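Local coordinates for protein endo-1,4-beta-xylanase (Bacteroides thetaiotaomicron VPI-5482, PDB 3KST) that probably hydrolyses O-glycosidic bonds in xylan as a calcium-binding member of glycoside hydrolase family 43, at residues 20-25 / 36-41; 70-75 / 114-119; 99-104 / 125-130; 183-188 / 207-212; 280-285 / 298-303. All coordinates share one frame; numbering follows the deposited sequence.

Contact 1. Residues 20-25 / 36-41; sequences NYLPIA and YYAYGT
Ala25 and Thr41 form an antiparallel hydrogen-bonded pair, the point where the loop between strands 17-19 and 27-32 joins strand 35-41. Ala25 N bonds to Thr41 O at 2.9 Å, and Thr41 N to Ala25 O at 2.7 Å. Both side chains leave on one face of the sheet, with the CB atoms of Ala25 and Thr41 4.0 Å apart. Ile24 packs beside them: its CG1 lies between the backbone N and the carbonyl carbon (chi1 58°), and CD1 settles 3.7 Å from Gly40 N. Ala38 CB lies 4.3 Å from the same Ile24 CD1. Gly40 suits this closeness, since a CB there would collide with Ala25 O. Thr41 OG1 bonds to Asp26, the predicted proton acceptor, and to Ala81 N. Main-chain bonds thus fix where Thr41 stands, while its hydroxyl is probably a second-shell group orienting the Asp26 carboxylate in the propeller centre.

Contact 2. Residues 70-75 / 114-119; sequences ATDSYG and PFRQEV
Gln117 grips the loop at Asp72-Tyr74 by both its main chain and its side chain, joining two loops of the five-bladed beta-propeller: the one between strands 60-69 and 80-87 and the one that follows strand 102-108. This is the tight side. Gln117 N donates to Asp72 O at 3.0 Å. Chi1 (-63°) sets CG anti to the carbonyl carbon; the chain then runs on extended, and OE1 accepts Tyr74 N at 2.8 Å; that donor is tilted 30° from the amide carbonyl plane. The other end of the amide, NE2, bonds to Val105 O, so the group is held from both ends and its rotation is fixed. Ser73 OG donates to Tyr74 O at 2.7 Å and also bonds to Tyr97 OH. The Asp72-Arg116 side, where Arg116 is exposed to solvent, is looser. Arg116 lays its aliphatic part against the carboxylate, CG lying 3.6 Å from Asp72 CG, but the guanidinium plane stands 84° from the carboxylate plane and the charges do not meet, Arg116 NE being 5.4 Å from Asp72 OD1. A water links the carboxylate to the backbone instead, donating to Asp72 OD2 at 2.7 Å and to Phe115 O at 2.9 Å.

Contact 3. Residues 99-104 / 125-130; sequences AEEHIC and SEKSID
Ser128 N donates to Glu101 O at 2.7 Å. In the preceding residue, Lys127 CA sits over one face of the His102 ring, 4.3 Å from its centroid and offset toward the rim. That ring is held in its rotation from two sides. ND1 donates to Glu100 O at 2.8 Å, while at the edge a water lying in the ring plane stands 2.7 Å from His102 NE2 and donates to Ser125 O. The extended Lys127 chain slants across that of Glu101; Lys127 NZ stays 4.1 Å from Glu101 OE1, short of a salt bridge, and a water joins the two. Deeper in, Ile103 turns CG1 between its backbone N and carbonyl carbon (chi1 56°), placing it 3.5 Å from Ser128 OG. That buried hydroxyl donates to Glu126 O at 2.9 Å and also bonds to Trp124 NE1, which satisfies it. The type I' turn Ala99-His102 closes the hairpin of strands 92-99 and 102-108, and here it meets the entry to strand 129-135. This links one blade's hairpin to the start of the next sheet in the five-bladed propeller of GH43 enzymes, and leads into Asp130, predicted to modulate the pKa of Glu190, the predicted proton donor.

Contact 4. Residues 183-188 / 207-212; sequences LLQGKV and ANHYEN
Asn208 OD1 takes two backbone N-H groups from one face of its amide plane, Leu184 N at 2.7 Å and Gln185 N at 3.2 Å. Chi1 (-60°) sets CG anti to its own carbonyl carbon, and ND2 at the other end of the amide bonds to Trp181 O. An alanine here takes away OD1 and ND2, and would probably leave Leu184 N and Gln185 N without their shared acceptor, Trp181 O without this donor, and the 183-185 loop less firmly held. Gln185 stretches fully, with CG anti to the backbone N (chi1 -179°) and the chain extended beyond it; OE1 receives Asn212 ND2 in a nearly straight 2.8 Å bond on a lone pair. The two amides lie 83° apart. In the propeller these loops flank the hairpin of strands 189-197 and 200-207, the 183-188 loop running just ahead of Glu190, the predicted proton donor. Val188 O, close to the first strand's start, accepts Asn208 N at 3.1 Å. The far end of Gln185 crosses His209 obliquely: NE2 lies 3.6 Å from His209 CB and reaches Glu211 OE1 through a water. His209 ND1 serves as acceptor within the type I turn His209-Asn212, taking Glu211 N at 3.2 Å in its ring plane.

Contact 5. Residues 280-285 / 298-303; sequences SYIKDF and TVIKPR
Strands 279-287 and 293-305 run antiparallel as a beta hairpin, and Ile282 and Ile300 face each other there as a hydrogen-bonded pair, with Ile282 N bonded to Ile300 O at 3.2 Å and Ile300 N to Ile282 O at 2.8 Å. The hairpin lies in the last part of the five-bladed propeller chain. The two isoleucines lie side by side on one face of the sheet, pointing the same way, Ile282 CG2 being 4.1 Å from Ile300 CD1. Val299 shares its two methyl groups between neighbours. Its CG1, anti to the backbone N (chi1 164°), touches Tyr281 CD1 at 3.7 Å, and its CG2 lies 3.7 Å from Lys283 CG. Beyond that point the Lys283 chain bends and its NZ bonds to Gly297 O, with a salt bridge to Asp241. The Tyr281 ring carries Lys301 CG at its edge, 4.0 Å from CE1. An alanine in place of Tyr281 would remove that ring and would probably leave Lys301 CG and one side of Val299 CG1 with a gap beside them, although the CB contact to Val299 would remain. Past the pair, proline takes the place of a further amide donor, and Pro302 CG rests 3.1 Å from Ser280 O.

From the N terminus, contact 1 closes the short loop that holds strand 27-32, bringing residues 20-25 onto strand 35-41. Contacts 2 and 3 then cross, their segments alternating along the chain: 70-75 reaches 114-119 over the hairpin that supplies 99-104, which in turn reaches 125-130. The two touch, Gln117 and Tyr74 packing on Cys104 and Ala99, and together they tie the 80-108 sheet to its neighbours. Contact 4 follows in series, closing the loop around strands 189-197 and 200-207. Contact 5 pairs the last hairpin and returns to the beginning, since Ser280 bonds to Leu22 and Ile24 of contact 1, bringing the N-terminal loop against the C-terminal hairpin.

Contact 1. Residues 20-25 / 36-41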
# COMPACT_ATOMS: atom_id res chain seq x y z
N ASN A 20 -9.85 -18.49 7.61
CA ASN A 20 -10.49 -18.36 6.27
C ASN A 20 -10.35 -16.96 5.63
O ASN A 20 -11.07 -16.63 4.70
CB ASN A 20 -11.99 -18.78 6.35
CG ASN A 20 -12.16 -20.29 6.57
OD1 ASN A 20 -11.47 -21.10 5.94
ND2 ASN A 20 -13.12 -20.67 7.42
N TYR A 21 -9.42 -16.15 6.13
CA TYR A 21 -9.20 -14.78 5.65
C TYR A 21 -7.71 -14.53 5.61
O TYR A 21 -6.95 -15.32 6.15
CB TYR A 21 -9.80 -13.78 6.63
CG TYR A 21 -11.22 -14.05 6.91
CD1 TYR A 21 -11.58 -14.92 7.95
CD2 TYR A 21 -12.23 -13.51 6.10
CE1 TYR A 21 -12.91 -15.24 8.17
CE2 TYR A 21 -13.57 -13.82 6.33
CZ TYR A 21 -13.90 -14.67 7.37
OH TYR A 21 -15.22 -14.96 7.62
N LEU A 22 -7.30 -13.45 4.97
CA LEU A 22 -5.90 -12.99 5.04
C LEU A 22 -6.00 -11.79 6.01
O LEU A 22 -6.41 -10.69 5.61
CB LEU A 22 -5.36 -12.63 3.66
CG LEU A 22 -3.93 -12.09 3.70
CD1 LEU A 22 -3.00 -13.04 4.47
CD2 LEU A 22 -3.42 -11.82 2.31
N PRO A 23 -5.62 -12.01 7.29
CA PRO A 23 -5.97 -11.07 8.33
C PRO A 23 -5.10 -9.82 8.45
O PRO A 23 -4.53 -9.55 9.53
CB PRO A 23 -5.92 -11.96 9.57
CG PRO A 23 -4.79 -12.84 9.31
CD PRO A 23 -4.84 -13.15 7.85
N ILE A 24 -5.03 -9.03 7.39
CA ILE A 24 -4.28 -7.75 7.38
C ILE A 24 -5.11 -6.64 6.73
O ILE A 24 -6.03 -6.90 5.93
CB ILE A 24 -2.93 -7.83 6.61
CG1 ILE A 24 -3.13 -8.28 5.14
CG2 ILE A 24 -1.96 -8.80 7.32
CD1 ILE A 24 -1.86 -8.43 4.31
N ALA A 25 -4.77 -5.40 7.09
CA ALA A 25 -5.29 -4.19 6.46
C ALA A 25 -4.13 -3.58 5.65
O ALA A 25 -2.98 -4.02 5.74
CB ALA A 25 -5.81 -3.20 7.50
N TYR A 36 4.72 -15.03 -4.16
CA TYR A 36 4.01 -13.83 -3.68
C TYR A 36 4.27 -13.62 -2.21
O TYR A 36 4.24 -14.58 -1.46
CB TYR A 36 2.51 -13.94 -3.92
CG TYR A 36 2.19 -14.14 -5.38
CD1 TYR A 36 2.24 -13.08 -6.29
CD2 TYR A 36 1.82 -15.40 -5.88
CE1 TYR A 36 1.94 -13.25 -7.63
CE2 TYR A 36 1.53 -15.58 -7.25
CZ TYR A 36 1.60 -14.51 -8.11
OH TYR A 36 1.29 -14.68 -9.44
N TYR A 37 4.52 -12.38 -1.80
CA TYR A 37 4.78 -12.03 -0.40
C TYR A 37 3.88 -10.88 -0.02
O TYR A 37 3.93 -9.82 -0.66
CB TYR A 37 6.24 -11.63 -0.18
CG TYR A 37 7.22 -12.72 -0.50
CD1 TYR A 37 7.58 -13.66 0.47
CD2 TYR A 37 7.78 -12.84 -1.76
CE1 TYR A 37 8.49 -14.69 0.21
CE2 TYR A 37 8.70 -13.86 -2.05
CZ TYR A 37 9.05 -14.78 -1.07
OH TYR A 37 9.95 -15.79 -1.35
N ALA A 38 3.04 -11.08 1.00
CA ALA A 38 2.08 -10.08 1.46
C ALA A 38 2.49 -9.52 2.79
O ALA A 38 2.90 -10.26 3.66
CB ALA A 38 0.68 -10.66 1.59
N TYR A 39 2.36 -8.20 2.91
CA TYR A 39 2.63 -7.46 4.16
C TYR A 39 1.51 -6.47 4.35
O TYR A 39 1.12 -5.82 3.38
CB TYR A 39 3.94 -6.69 4.07
CG TYR A 39 5.08 -7.51 3.52
CD1 TYR A 39 5.26 -7.62 2.13
CD2 TYR A 39 5.96 -8.19 4.36
CE1 TYR A 39 6.28 -8.39 1.59
CE2 TYR A 39 6.99 -8.95 3.84
CZ TYR A 39 7.15 -9.04 2.45
OH TYR A 39 8.18 -9.78 1.91
N GLY A 40 0.99 -6.36 5.57
CA GLY A 40 -0.05 -5.37 5.88
C GLY A 40 -0.05 -4.92 7.34
O GLY A 40 0.81 -5.32 8.14
N THR A 41 -1.04 -4.09 7.66
CA THR A 41 -1.29 -3.61 9.01
C THR A 41 -1.97 -4.69 9.81
O THR A 41 -3.04 -5.15 9.43
CB THR A 41 -2.22 -2.39 8.97
OG1 THR A 41 -1.55 -1.37 8.25
CG2 THR A 41 -2.61 -1.88 10.40

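Contact 2. Residues 70-75 / 114-119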
# COMPACT_ATOMS: atom_id res chain seq x y z
N ALA A 70 8.94 -4.49 16.65
CA ALA A 70 8.99 -3.11 17.14
C ALA A 70 10.34 -2.73 17.76
O ALA A 70 10.80 -1.60 17.55
CB ALA A 70 7.91 -2.87 18.14
N THR A 71 10.97 -3.65 18.49
CA THR A 71 12.29 -3.42 19.09
C THR A 71 13.41 -3.06 18.10
O THR A 71 14.38 -2.34 18.43
CB THR A 71 12.76 -4.58 20.06
OG1 THR A 71 12.96 -5.81 19.33
CG2 THR A 71 11.79 -4.74 21.24
N ASP A 72 13.27 -3.55 16.86
CA ASP A 72 14.20 -3.23 15.75
C ASP A 72 13.84 -1.97 14.99
O ASP A 72 14.44 -1.68 13.96
CB ASP A 72 14.25 -4.39 14.77
CG ASP A 72 14.85 -5.60 15.35
OD1 ASP A 72 15.83 -5.47 16.15
OD2 ASP A 72 14.36 -6.69 15.03
N SER A 73 12.92 -1.18 15.52
CA SER A 73 12.45 -0.01 14.81
C SER A 73 12.17 1.14 15.72
O SER A 73 12.05 0.99 16.93
CB SER A 73 11.13 -0.42 14.14
OG SER A 73 10.39 0.68 13.63
N TYR A 74 12.06 2.31 15.11
CA TYR A 74 11.52 3.50 15.73
C TYR A 74 10.09 3.15 16.12
O TYR A 74 9.42 2.50 15.34
CB TYR A 74 11.42 4.62 14.70
CG TYR A 74 10.71 5.85 15.18
CD1 TYR A 74 11.34 6.75 16.06
CD2 TYR A 74 9.41 6.14 14.74
CE1 TYR A 74 10.68 7.90 16.50
CE2 TYR A 74 8.76 7.30 15.16
CZ TYR A 74 9.38 8.16 16.05
OH TYR A 74 8.71 9.29 16.43
N GLY A 75 9.68 3.53 17.32
CA GLY A 75 8.30 3.36 17.82
C GLY A 75 7.84 2.10 18.50
O GLY A 75 8.43 1.02 18.38
N PRO A 114 14.55 -10.90 9.10
CA PRO A 114 14.12 -9.71 9.82
C PRO A 114 14.50 -8.37 9.19
O PRO A 114 15.67 -8.17 8.86
CB PRO A 114 14.80 -9.86 11.18
CG PRO A 114 16.07 -10.59 10.89
CD PRO A 114 15.76 -11.49 9.73
N PHE A 115 13.50 -7.50 9.00
CA PHE A 115 13.76 -6.12 8.57
C PHE A 115 14.14 -5.34 9.81
O PHE A 115 13.47 -5.45 10.83
CB PHE A 115 12.55 -5.47 7.89
CG PHE A 115 12.25 -6.02 6.53
CD1 PHE A 115 11.57 -7.24 6.41
CD2 PHE A 115 12.67 -5.36 5.36
CE1 PHE A 115 11.30 -7.78 5.16
CE2 PHE A 115 12.40 -5.90 4.10
CZ PHE A 115 11.71 -7.13 3.99
N ARG A 116 15.25 -4.60 9.74
CA ARG A 116 15.70 -3.81 10.87
C ARG A 116 16.19 -2.44 10.46
O ARG A 116 16.59 -2.22 9.32
CB ARG A 116 16.86 -4.53 11.59
CG ARG A 116 16.50 -5.90 12.12
CD ARG A 116 17.65 -6.57 12.83
NE ARG A 116 18.74 -6.98 11.92
CZ ARG A 116 19.87 -7.60 12.29
NH1 ARG A 116 20.09 -7.95 13.57
NH2 ARG A 116 20.80 -7.90 11.38
N GLN A 117 16.13 -1.53 11.43
CA GLN A 117 16.77 -0.23 11.31
C GLN A 117 18.07 -0.28 12.11
O GLN A 117 18.07 -0.78 13.26
CB GLN A 117 15.92 0.86 11.90
CG GLN A 117 14.58 1.06 11.21
CD GLN A 117 13.92 2.32 11.69
OE1 GLN A 117 13.71 2.51 12.89
NE2 GLN A 117 13.59 3.22 10.75
N GLU A 118 19.15 0.22 11.53
CA GLU A 118 20.44 0.36 12.25
C GLU A 118 20.30 1.43 13.34
O GLU A 118 20.65 1.20 14.49
CB GLU A 118 21.58 0.65 11.27
CG GLU A 118 21.86 -0.56 10.39
CD GLU A 118 22.97 -0.38 9.37
OE1 GLU A 118 23.30 0.77 9.04
OE2 GLU A 118 23.50 -1.41 8.85
N VAL A 119 19.71 2.57 12.97
CA VAL A 119 19.42 3.66 13.90
C VAL A 119 17.89 3.80 13.85
O VAL A 119 17.33 3.94 12.76
CB VAL A 119 20.12 4.98 13.52
CG1 VAL A 119 19.78 6.06 14.56
CG2 VAL A 119 21.63 4.78 13.47
O HOH W 1 12.51 -7.08 13.09

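Contact 3. Residues 99-104 / 125-130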
# COMPACT_ATOMS: atom_id res chain seq x y z
N ALA A 99 5.09 4.25 11.68
CA ALA A 99 5.19 3.85 13.08
C ALA A 99 5.01 5.12 13.91
O ALA A 99 5.68 6.11 13.64
CB ALA A 99 6.55 3.14 13.37
N GLU A 100 4.08 5.12 14.87
CA GLU A 100 3.72 6.32 15.66
C GLU A 100 3.44 7.58 14.80
O GLU A 100 3.82 8.70 15.16
CB GLU A 100 4.75 6.65 16.74
CG GLU A 100 5.15 5.51 17.65
CD GLU A 100 5.79 5.93 18.97
OE1 GLU A 100 5.93 7.15 19.24
OE2 GLU A 100 6.13 5.03 19.76
N GLU A 101 2.77 7.37 13.66
CA GLU A 101 2.43 8.42 12.71
C GLU A 101 3.66 9.13 12.09
O GLU A 101 3.57 10.31 11.75
CB GLU A 101 1.41 9.43 13.31
CG GLU A 101 0.04 8.77 13.58
CD GLU A 101 -0.92 9.62 14.37
OE1 GLU A 101 -0.55 10.11 15.46
OE2 GLU A 101 -2.07 9.75 13.92
N HIS A 102 4.77 8.40 11.93
CA HIS A 102 5.97 8.90 11.23
C HIS A 102 6.34 7.85 10.21
O HIS A 102 6.02 6.66 10.39
CB HIS A 102 7.13 9.19 12.20
CG HIS A 102 6.85 10.33 13.11
ND1 HIS A 102 6.04 10.20 14.21
CD2 HIS A 102 7.23 11.63 13.06
CE1 HIS A 102 5.95 11.38 14.82
NE2 HIS A 102 6.66 12.26 14.14
N ILE A 103 7.01 8.26 9.14
CA ILE A 103 7.42 7.33 8.07
C ILE A 103 8.85 6.87 8.30
O ILE A 103 9.72 7.68 8.65
CB ILE A 103 7.22 7.90 6.67
CG1 ILE A 103 7.93 9.25 6.46
CG2 ILE A 103 5.71 8.11 6.46
CD1 ILE A 103 7.90 9.73 5.03
N CYS A 104 9.07 5.59 8.03
CA CYS A 104 10.30 4.88 8.33
C CYS A 104 10.70 3.88 7.28
O CYS A 104 9.86 3.39 6.50
CB CYS A 104 10.10 4.07 9.63
SG CYS A 104 9.66 5.00 11.10
N SER A 125 11.10 14.34 10.42
CA SER A 125 10.41 14.61 11.70
C SER A 125 8.92 14.87 11.69
O SER A 125 8.27 14.67 12.72
CB SER A 125 11.11 15.76 12.42
OG SER A 125 11.02 16.97 11.69
N GLU A 126 8.37 15.36 10.57
CA GLU A 126 6.93 15.66 10.49
C GLU A 126 6.11 14.39 10.43
O GLU A 126 6.46 13.49 9.67
CB GLU A 126 6.56 16.48 9.25
CG GLU A 126 5.10 16.99 9.26
CD GLU A 126 4.78 17.92 8.10
OE1 GLU A 126 5.56 18.86 7.83
OE2 GLU A 126 3.74 17.71 7.41
N LYS A 127 4.99 14.39 11.17
CA LYS A 127 4.02 13.29 11.17
C LYS A 127 3.59 12.98 9.73
O LYS A 127 3.30 13.87 8.93
CB LYS A 127 2.79 13.59 12.02
CG LYS A 127 2.97 13.54 13.52
CD LYS A 127 1.63 13.67 14.23
CE LYS A 127 1.79 13.97 15.72
NZ LYS A 127 0.49 14.00 16.46
N SER A 128 3.57 11.69 9.40
CA SER A 128 3.27 11.26 8.05
C SER A 128 3.06 9.77 8.05
O SER A 128 3.66 9.07 8.86
CB SER A 128 4.35 11.68 7.01
OG SER A 128 5.69 11.68 7.53
N ILE A 129 2.27 9.30 7.09
CA ILE A 129 1.99 7.88 6.97
C ILE A 129 1.86 7.43 5.51
O ILE A 129 1.93 8.24 4.55
CB ILE A 129 0.67 7.54 7.72
CG1 ILE A 129 -0.52 8.35 7.16
CG2 ILE A 129 0.83 7.76 9.24
CD1 ILE A 129 -1.84 8.01 7.78
N ASP A 130 1.67 6.12 5.34
CA ASP A 130 1.32 5.53 4.03
C ASP A 130 2.37 5.68 2.91
O ASP A 130 2.06 5.94 1.75
CB ASP A 130 -0.09 5.99 3.57
CG ASP A 130 -1.19 5.58 4.50
OD1 ASP A 130 -0.90 5.06 5.59
OD2 ASP A 130 -2.36 5.72 4.11
O HOH W 2 0.84 11.05 17.38
O HOH W 3 6.34 14.91 14.60
O HOH W 4 8.05 10.97 9.49

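Contact 4. Residues 183-188 / 207-212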
# COMPACT_ATOMS: atom_id res chain seq x y z
N LEU A 183 -15.62 12.59 -0.00
CA LEU A 183 -16.02 13.33 1.17
C LEU A 183 -17.28 12.74 1.83
O LEU A 183 -18.21 13.47 2.22
CB LEU A 183 -16.23 14.82 0.78
CG LEU A 183 -14.99 15.54 0.20
CD1 LEU A 183 -15.35 16.88 -0.42
CD2 LEU A 183 -13.93 15.69 1.25
N LEU A 184 -17.32 11.41 1.93
CA LEU A 184 -18.36 10.72 2.69
C LEU A 184 -18.09 10.85 4.21
O LEU A 184 -19.04 10.99 4.98
CB LEU A 184 -18.48 9.26 2.26
CG LEU A 184 -19.03 8.94 0.86
CD1 LEU A 184 -18.75 7.47 0.51
CD2 LEU A 184 -20.54 9.25 0.73
N GLN A 185 -16.82 10.80 4.64
CA GLN A 185 -16.47 10.93 6.05
C GLN A 185 -15.07 11.52 6.19
O GLN A 185 -14.14 10.97 5.64
CB GLN A 185 -16.56 9.58 6.75
CG GLN A 185 -16.25 9.63 8.21
CD GLN A 185 -16.49 8.30 8.93
OE1 GLN A 185 -17.33 7.49 8.52
NE2 GLN A 185 -15.75 8.08 10.01
N GLY A 186 -14.94 12.63 6.92
CA GLY A 186 -13.66 13.29 7.09
C GLY A 186 -13.17 13.88 5.78
O GLY A 186 -13.93 14.02 4.82
N LYS A 187 -11.88 14.25 5.76
CA LYS A 187 -11.23 14.81 4.57
C LYS A 187 -9.93 14.01 4.47
O LYS A 187 -8.95 14.32 5.14
CB LYS A 187 -10.99 16.30 4.76
CG LYS A 187 -10.47 16.96 3.52
CD LYS A 187 -10.32 18.47 3.66
CE LYS A 187 -9.91 19.08 2.34
NZ LYS A 187 -9.92 20.56 2.30
N VAL A 188 -9.96 12.95 3.66
CA VAL A 188 -8.88 11.96 3.59
C VAL A 188 -8.59 11.45 2.19
O VAL A 188 -9.50 10.97 1.53
CB VAL A 188 -9.26 10.70 4.45
CG1 VAL A 188 -8.21 9.55 4.31
CG2 VAL A 188 -9.46 11.07 5.93
N ALA A 207 -9.77 7.22 -0.60
CA ALA A 207 -10.39 8.38 0.06
C ALA A 207 -11.44 7.96 1.07
O ALA A 207 -12.01 6.85 0.96
CB ALA A 207 -10.95 9.39 -0.98
N ASN A 208 -11.65 8.85 2.05
CA ASN A 208 -12.54 8.74 3.22
C ASN A 208 -11.86 8.08 4.38
O ASN A 208 -10.83 7.39 4.20
CB ASN A 208 -13.87 8.03 2.93
CG ASN A 208 -14.65 8.76 1.91
OD1 ASN A 208 -15.10 9.88 2.16
ND2 ASN A 208 -14.79 8.16 0.72
N HIS A 209 -12.36 8.37 5.59
CA HIS A 209 -11.89 7.67 6.79
C HIS A 209 -12.11 6.16 6.53
O HIS A 209 -13.17 5.77 6.05
CB HIS A 209 -12.71 8.09 8.01
CG HIS A 209 -12.08 7.73 9.31
ND1 HIS A 209 -11.97 6.44 9.77
CD2 HIS A 209 -11.56 8.52 10.29
CE1 HIS A 209 -11.38 6.43 10.95
NE2 HIS A 209 -11.15 7.68 11.30
N TYR A 210 -11.12 5.33 6.83
CA TYR A 210 -11.21 3.86 6.57
C TYR A 210 -12.44 3.19 7.21
O TYR A 210 -12.92 2.16 6.72
CB TYR A 210 -9.91 3.13 6.94
CG TYR A 210 -9.70 2.85 8.40
CD1 TYR A 210 -10.27 1.69 9.00
CD2 TYR A 210 -8.97 3.72 9.20
CE1 TYR A 210 -10.09 1.42 10.38
CE2 TYR A 210 -8.79 3.45 10.59
CZ TYR A 210 -9.35 2.30 11.16
OH TYR A 210 -9.16 2.05 12.49
N GLU A 211 -12.90 3.76 8.33
CA GLU A 211 -14.09 3.26 9.03
C GLU A 211 -15.39 3.40 8.25
O GLU A 211 -16.36 2.75 8.59
CB GLU A 211 -14.20 3.90 10.40
CG GLU A 211 -13.10 3.42 11.36
CD GLU A 211 -13.25 3.94 12.78
OE1 GLU A 211 -14.13 4.80 13.06
OE2 GLU A 211 -12.46 3.46 13.63
N ASN A 212 -15.42 4.27 7.24
CA ASN A 212 -16.64 4.46 6.45
C ASN A 212 -16.85 3.30 5.50
O ASN A 212 -15.90 2.85 4.86
CB ASN A 212 -16.57 5.76 5.64
CG ASN A 212 -17.94 6.24 5.23
OD1 ASN A 212 -18.39 5.95 4.15
ND2 ASN A 212 -18.63 6.94 6.13
O HOH W 5 -16.27 6.18 12.33

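Contact 5. Residues 280-285 / 298-303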
# COMPACT_ATOMS: atom_id res chain seq x y z
N SER A 280 -8.00 -8.94 3.91
CA SER A 280 -7.66 -8.60 2.54
C SER A 280 -8.15 -9.56 1.48
O SER A 280 -8.37 -10.74 1.76
CB SER A 280 -6.16 -8.33 2.43
OG SER A 280 -5.87 -7.11 3.10
N TYR A 281 -8.33 -9.01 0.29
CA TYR A 281 -8.95 -9.65 -0.89
C TYR A 281 -8.21 -9.22 -2.16
O TYR A 281 -7.48 -8.24 -2.15
CB TYR A 281 -10.42 -9.22 -0.99
CG TYR A 281 -11.25 -9.63 0.21
CD1 TYR A 281 -11.82 -10.90 0.27
CD2 TYR A 281 -11.44 -8.77 1.30
CE1 TYR A 281 -12.56 -11.30 1.38
CE2 TYR A 281 -12.17 -9.14 2.42
CZ TYR A 281 -12.72 -10.44 2.45
OH TYR A 281 -13.45 -10.83 3.54
N ILE A 282 -8.42 -9.96 -3.25
CA ILE A 282 -7.76 -9.68 -4.54
C ILE A 282 -8.74 -9.65 -5.73
O ILE A 282 -9.57 -10.53 -5.87
CB ILE A 282 -6.66 -10.70 -4.81
CG1 ILE A 282 -5.54 -10.62 -3.75
CG2 ILE A 282 -6.05 -10.50 -6.22
CD1 ILE A 282 -4.54 -11.78 -3.87
N LYS A 283 -8.61 -8.62 -6.57
CA LYS A 283 -9.40 -8.45 -7.80
C LYS A 283 -8.42 -8.29 -8.96
O LYS A 283 -7.21 -8.23 -8.74
CB LYS A 283 -10.37 -7.26 -7.67
CG LYS A 283 -11.63 -7.60 -6.86
CD LYS A 283 -12.57 -6.38 -6.62
CE LYS A 283 -13.42 -6.00 -7.82
NZ LYS A 283 -14.56 -6.95 -8.14
N ASP A 284 -8.94 -8.26 -10.18
CA ASP A 284 -8.11 -8.02 -11.35
C ASP A 284 -7.81 -6.53 -11.46
O ASP A 284 -8.54 -5.70 -10.92
CB ASP A 284 -8.78 -8.54 -12.61
CG ASP A 284 -8.97 -10.04 -12.58
OD1 ASP A 284 -7.96 -10.75 -12.36
OD2 ASP A 284 -10.10 -10.49 -12.76
N PHE A 285 -6.70 -6.22 -12.12
CA PHE A 285 -6.21 -4.86 -12.32
C PHE A 285 -5.66 -4.70 -13.72
O PHE A 285 -4.93 -5.56 -14.19
CB PHE A 285 -5.07 -4.57 -11.36
CG PHE A 285 -4.58 -3.16 -11.43
CD1 PHE A 285 -5.32 -2.15 -10.86
CD2 PHE A 285 -3.40 -2.84 -12.10
CE1 PHE A 285 -4.87 -0.82 -10.92
CE2 PHE A 285 -2.94 -1.54 -12.16
CZ PHE A 285 -3.70 -0.51 -11.59
N THR A 298 -14.13 -11.30 -10.32
CA THR A 298 -14.59 -12.03 -9.15
C THR A 298 -13.50 -11.93 -8.08
O THR A 298 -12.32 -12.15 -8.38
CB THR A 298 -14.84 -13.52 -9.47
OG1 THR A 298 -15.68 -13.63 -10.65
CG2 THR A 298 -15.52 -14.24 -8.28
N VAL A 299 -13.90 -11.55 -6.88
CA VAL A 299 -13.00 -11.48 -5.72
C VAL A 299 -12.37 -12.83 -5.31
O VAL A 299 -13.09 -13.82 -5.13
CB VAL A 299 -13.76 -10.88 -4.48
CG1 VAL A 299 -13.03 -11.13 -3.19
CG2 VAL A 299 -14.04 -9.36 -4.66
N ILE A 300 -11.04 -12.88 -5.21
CA ILE A 300 -10.34 -14.04 -4.62
C ILE A 300 -10.41 -13.80 -3.11
O ILE A 300 -9.93 -12.74 -2.64
CB ILE A 300 -8.86 -14.14 -5.02
CG1 ILE A 300 -8.68 -14.32 -6.53
CG2 ILE A 300 -8.16 -15.29 -4.23
CD1 ILE A 300 -7.22 -14.32 -6.99
N LYS A 301 -10.96 -14.77 -2.37
CA LYS A 301 -11.09 -14.71 -0.92
C LYS A 301 -9.95 -15.54 -0.38
O LYS A 301 -10.08 -16.76 -0.30
CB LYS A 301 -12.42 -15.32 -0.47
CG LYS A 301 -13.63 -14.48 -0.80
CD LYS A 301 -14.88 -15.07 -0.16
CE LYS A 301 -16.09 -14.21 -0.44
NZ LYS A 301 -17.32 -14.91 -0.00
N PRO A 302 -8.81 -14.90 -0.04
CA PRO A 302 -7.68 -15.71 0.43
C PRO A 302 -7.88 -16.31 1.83
O PRO A 302 -8.72 -15.86 2.61
CB PRO A 302 -6.52 -14.71 0.39
CG PRO A 302 -7.16 -13.44 0.82
CD PRO A 302 -8.52 -13.46 0.12
N ARG A 303 -7.11 -17.34 2.14
CA ARG A 303 -7.15 -17.97 3.48
C ARG A 303 -5.72 -18.31 3.86
O ARG A 303 -4.86 -18.36 2.97
CB ARG A 303 -8.01 -19.23 3.48
CG ARG A 303 -7.60 -20.26 2.44
CD ARG A 303 -8.42 -21.52 2.55
NE ARG A 303 -7.80 -22.60 1.77
CZ ARG A 303 -8.13 -23.89 1.85
NH1 ARG A 303 -9.10 -24.34 2.67
NH2 ARG A 303 -7.47 -24.77 1.09